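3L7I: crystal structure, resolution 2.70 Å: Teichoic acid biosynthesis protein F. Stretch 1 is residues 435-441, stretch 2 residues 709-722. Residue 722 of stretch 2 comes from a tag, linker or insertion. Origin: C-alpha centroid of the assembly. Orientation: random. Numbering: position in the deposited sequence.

Stretch 1 (435-441) ENQTYIQ
Stretch 2, residues 709-722: YIGDLIHKDIKEQL

All three apolar contacts between these stretches come from one residue, Ile 440, and its CD1 makes the closest approach in each. Ile 440 CD1 lies 3.8 Å from Ile 714 CG1, 4.0 Å from Ile 710 CG2 and 4.1 Å from Leu 713 CD2. No hydrogen bond crosses the interface, and only 223 Å² is buried, both sides summed.

Residues 438-441 form a strand with phi near -100° and psi near 120°. Residues 709-721 are helical. The two axes run antiparallel, at 175°, and approach to 11.4 Å. CA atoms pair as Ile 440 with Ile 710 (8.5 Å), Thr 438 with Asp 717 (8.7 Å) and Asn 436 with Gln 721 (9.5 Å).

Strand alternation points Thr 438 and Ile 440 toward the helix, while Tyr 439 and Gln 441 stay out of reach. Ile 440 is m,t, an extended side chain that delivers CD1 to the helix. Ile 710 (m,m) and Leu 713 (t,p) point toward the strand. Buried Ile 714 (m,t) starts sideways, but its end comes nearer. These branched apolar side chains suit packing.

Toward the helix's C-terminal end, contacts are polar and too long for hydrogen bonds. Thr 438 OG1 (chi1 m) is 4.3 Å from OD2 of Asp 717 (chi1 m), which is hydrogen-bonded elsewhere in the structure. Asn 436 (chi1 -144°) points sideways; its O is 4.4 Å from OE1 of Gln 721 (m,t, chi3 51°), and both are acceptors. Tag residue Leu 722 leaves helical geometry without touching stretch 1.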

# COMPACT_ATOMS: atom_id res chain seq x y z
N GLU A 435 -26.19 -4.65 18.10
CA GLU A 435 -27.29 -5.47 18.60
C GLU A 435 -27.29 -5.44 20.12
O GLU A 435 -28.31 -5.50 20.79
CB GLU A 435 -27.05 -6.91 18.16
CG GLU A 435 -28.26 -7.65 17.64
CD GLU A 435 -28.48 -7.39 16.15
OE1 GLU A 435 -27.50 -7.53 15.36
OE2 GLU A 435 -29.63 -7.04 15.76
N ASN A 436 -26.07 -5.37 20.61
CA ASN A 436 -25.70 -5.36 22.00
C ASN A 436 -26.27 -4.17 22.77
O ASN A 436 -26.53 -4.28 23.97
CB ASN A 436 -24.18 -5.25 22.01
CG ASN A 436 -23.56 -6.03 23.10
OD1 ASN A 436 -24.17 -6.95 23.63
ND2 ASN A 436 -22.33 -5.68 23.46
N GLN A 437 -26.44 -3.04 22.09
CA GLN A 437 -26.75 -1.75 22.72
C GLN A 437 -28.20 -1.26 22.48
O GLN A 437 -28.82 -1.59 21.46
CB GLN A 437 -25.75 -0.69 22.24
CG GLN A 437 -24.28 -1.12 22.35
CD GLN A 437 -23.30 -0.18 21.64
OE1 GLN A 437 -23.17 -0.19 20.42
NE2 GLN A 437 -22.57 0.62 22.42
N THR A 438 -28.72 -0.49 23.42
CA THR A 438 -30.07 0.04 23.28
C THR A 438 -30.04 1.56 23.06
O THR A 438 -29.53 2.30 23.92
CB THR A 438 -30.93 -0.25 24.51
OG1 THR A 438 -30.96 -1.66 24.74
CG2 THR A 438 -32.34 0.20 24.27
N TYR A 439 -30.58 2.02 21.93
CA TYR A 439 -30.58 3.44 21.58
C TYR A 439 -31.97 4.04 21.85
O TYR A 439 -32.95 3.74 21.13
CB TYR A 439 -30.16 3.62 20.12
CG TYR A 439 -30.03 5.05 19.62
CD1 TYR A 439 -30.49 6.15 20.35
CD2 TYR A 439 -29.49 5.30 18.35
CE1 TYR A 439 -30.38 7.44 19.86
CE2 TYR A 439 -29.37 6.60 17.84
CZ TYR A 439 -29.81 7.66 18.61
OH TYR A 439 -29.68 8.94 18.10
N ILE A 440 -32.07 4.86 22.90
CA ILE A 440 -33.34 5.50 23.25
C ILE A 440 -33.43 6.91 22.67
O ILE A 440 -32.60 7.76 22.99
CB ILE A 440 -33.56 5.53 24.78
CG1 ILE A 440 -33.65 4.11 25.33
CG2 ILE A 440 -34.83 6.24 25.13
CD1 ILE A 440 -33.96 4.07 26.80
N GLN A 441 -34.41 7.13 21.81
CA GLN A 441 -34.61 8.42 21.14
C GLN A 441 -35.79 9.15 21.75
O GLN A 441 -36.91 8.63 21.79
CB GLN A 441 -34.88 8.22 19.65
CG GLN A 441 -35.09 9.51 18.88
CD GLN A 441 -33.93 10.50 19.04
OE1 GLN A 441 -34.11 11.58 19.58
NE2 GLN A 441 -32.74 10.14 18.56
N TYR A 709 -40.28 6.65 33.81
CA TYR A 709 -40.46 5.58 32.82
C TYR A 709 -39.16 5.22 32.09
O TYR A 709 -38.78 4.04 32.06
CB TYR A 709 -41.57 5.90 31.81
CG TYR A 709 -42.04 4.66 31.08
CD1 TYR A 709 -43.07 3.88 31.59
CD2 TYR A 709 -41.43 4.25 29.90
CE1 TYR A 709 -43.49 2.74 30.94
CE2 TYR A 709 -41.85 3.10 29.24
CZ TYR A 709 -42.88 2.34 29.76
OH TYR A 709 -43.28 1.19 29.10
N ILE A 710 -38.47 6.21 31.51
CA ILE A 710 -37.19 5.92 30.87
C ILE A 710 -36.15 5.39 31.87
O ILE A 710 -35.57 4.33 31.66
CB ILE A 710 -36.63 7.10 30.07
CG1 ILE A 710 -37.60 7.47 28.96
CG2 ILE A 710 -35.29 6.72 29.46
CD1 ILE A 710 -37.90 6.30 28.04
N GLY A 711 -35.91 6.12 32.96
CA GLY A 711 -34.93 5.67 33.93
C GLY A 711 -35.16 4.24 34.42
O GLY A 711 -34.21 3.47 34.60
N ASP A 712 -36.42 3.87 34.66
CA ASP A 712 -36.72 2.52 35.13
C ASP A 712 -36.58 1.53 33.98
O ASP A 712 -36.23 0.36 34.20
CB ASP A 712 -38.13 2.42 35.74
CG ASP A 712 -38.26 3.16 37.08
OD1 ASP A 712 -37.22 3.60 37.63
OD2 ASP A 712 -39.41 3.31 37.57
N LEU A 713 -36.85 1.98 32.76
CA LEU A 713 -36.73 1.09 31.60
C LEU A 713 -35.28 0.68 31.45
O LEU A 713 -34.99 -0.49 31.21
CB LEU A 713 -37.21 1.74 30.30
CG LEU A 713 -37.04 0.84 29.08
CD1 LEU A 713 -38.09 -0.23 29.07
CD2 LEU A 713 -37.13 1.65 27.83
N ILE A 714 -34.38 1.66 31.59
CA ILE A 714 -32.94 1.42 31.48
C ILE A 714 -32.49 0.50 32.61
O ILE A 714 -31.75 -0.46 32.38
CB ILE A 714 -32.10 2.73 31.48
CG1 ILE A 714 -32.39 3.53 30.22
CG2 ILE A 714 -30.62 2.42 31.51
CD1 ILE A 714 -31.72 4.86 30.21
N HIS A 715 -32.96 0.79 33.82
CA HIS A 715 -32.61 -0.04 34.96
C HIS A 715 -33.03 -1.49 34.75
O HIS A 715 -32.29 -2.40 35.10
CB HIS A 715 -33.22 0.52 36.25
CG HIS A 715 -33.06 -0.38 37.43
ND1 HIS A 715 -31.89 -0.48 38.14
CD2 HIS A 715 -33.93 -1.24 38.02
CE1 HIS A 715 -32.04 -1.36 39.12
NE2 HIS A 715 -33.27 -1.83 39.07
N LYS A 716 -34.21 -1.72 34.17
CA LYS A 716 -34.70 -3.07 33.97
C LYS A 716 -33.92 -3.77 32.85
O LYS A 716 -33.81 -4.99 32.85
CB LYS A 716 -36.20 -3.08 33.65
CG LYS A 716 -36.81 -4.47 33.42
CD LYS A 716 -38.19 -4.38 32.76
CE LYS A 716 -39.12 -5.50 33.21
NZ LYS A 716 -38.84 -6.80 32.55
N ASP A 717 -33.40 -2.99 31.91
CA ASP A 717 -32.62 -3.56 30.81
C ASP A 717 -31.26 -4.06 31.30
O ASP A 717 -30.78 -5.09 30.84
CB ASP A 717 -32.44 -2.54 29.67
CG ASP A 717 -33.59 -2.57 28.65
OD1 ASP A 717 -34.26 -3.63 28.52
OD2 ASP A 717 -33.83 -1.55 27.99
N ILE A 718 -30.65 -3.34 32.24
CA ILE A 718 -29.30 -3.71 32.67
C ILE A 718 -29.24 -4.77 33.76
O ILE A 718 -28.22 -5.42 33.94
CB ILE A 718 -28.36 -2.50 32.99
CG1 ILE A 718 -29.10 -1.33 33.58
CG2 ILE A 718 -27.83 -1.94 31.71
CD1 ILE A 718 -28.47 -0.02 33.11
N LYS A 719 -30.34 -4.96 34.47
CA LYS A 719 -30.46 -6.13 35.34
C LYS A 719 -30.36 -7.44 34.53
O LYS A 719 -29.66 -8.36 34.94
CB LYS A 719 -31.73 -6.07 36.19
CG LYS A 719 -31.59 -5.21 37.45
CD LYS A 719 -32.64 -5.58 38.50
CE LYS A 719 -32.22 -5.16 39.90
NZ LYS A 719 -32.83 -6.05 40.93
N GLU A 720 -31.02 -7.51 33.38
CA GLU A 720 -30.94 -8.71 32.55
C GLU A 720 -29.52 -8.97 32.10
O GLU A 720 -28.97 -10.04 32.33
CB GLU A 720 -31.83 -8.61 31.32
CG GLU A 720 -33.09 -7.81 31.52
CD GLU A 720 -34.02 -8.43 32.53
OE1 GLU A 720 -35.11 -7.86 32.76
OE2 GLU A 720 -33.67 -9.50 33.08
N GLN A 721 -28.92 -7.97 31.45
CA GLN A 721 -27.58 -8.12 30.88
C GLN A 721 -26.60 -8.67 31.90
O GLN A 721 -25.63 -9.35 31.55
CB GLN A 721 -27.07 -6.79 30.35
CG GLN A 721 -27.96 -6.14 29.31
CD GLN A 721 -27.33 -4.89 28.74
OE1 GLN A 721 -26.18 -4.91 28.31
NE2 GLN A 721 -28.08 -3.79 28.73
N LEU A 722 -26.86 -8.36 33.17
CA LEU A 722 -26.02 -8.80 34.27
C LEU A 722 -26.16 -10.30 34.58
O LEU A 722 -26.46 -10.70 35.72
CB LEU A 722 -26.28 -7.94 35.53
CG LEU A 722 -25.35 -6.73 35.60
CD1 LEU A 722 -25.02 -6.29 34.21
CD2 LEU A 722 -25.92 -5.58 36.41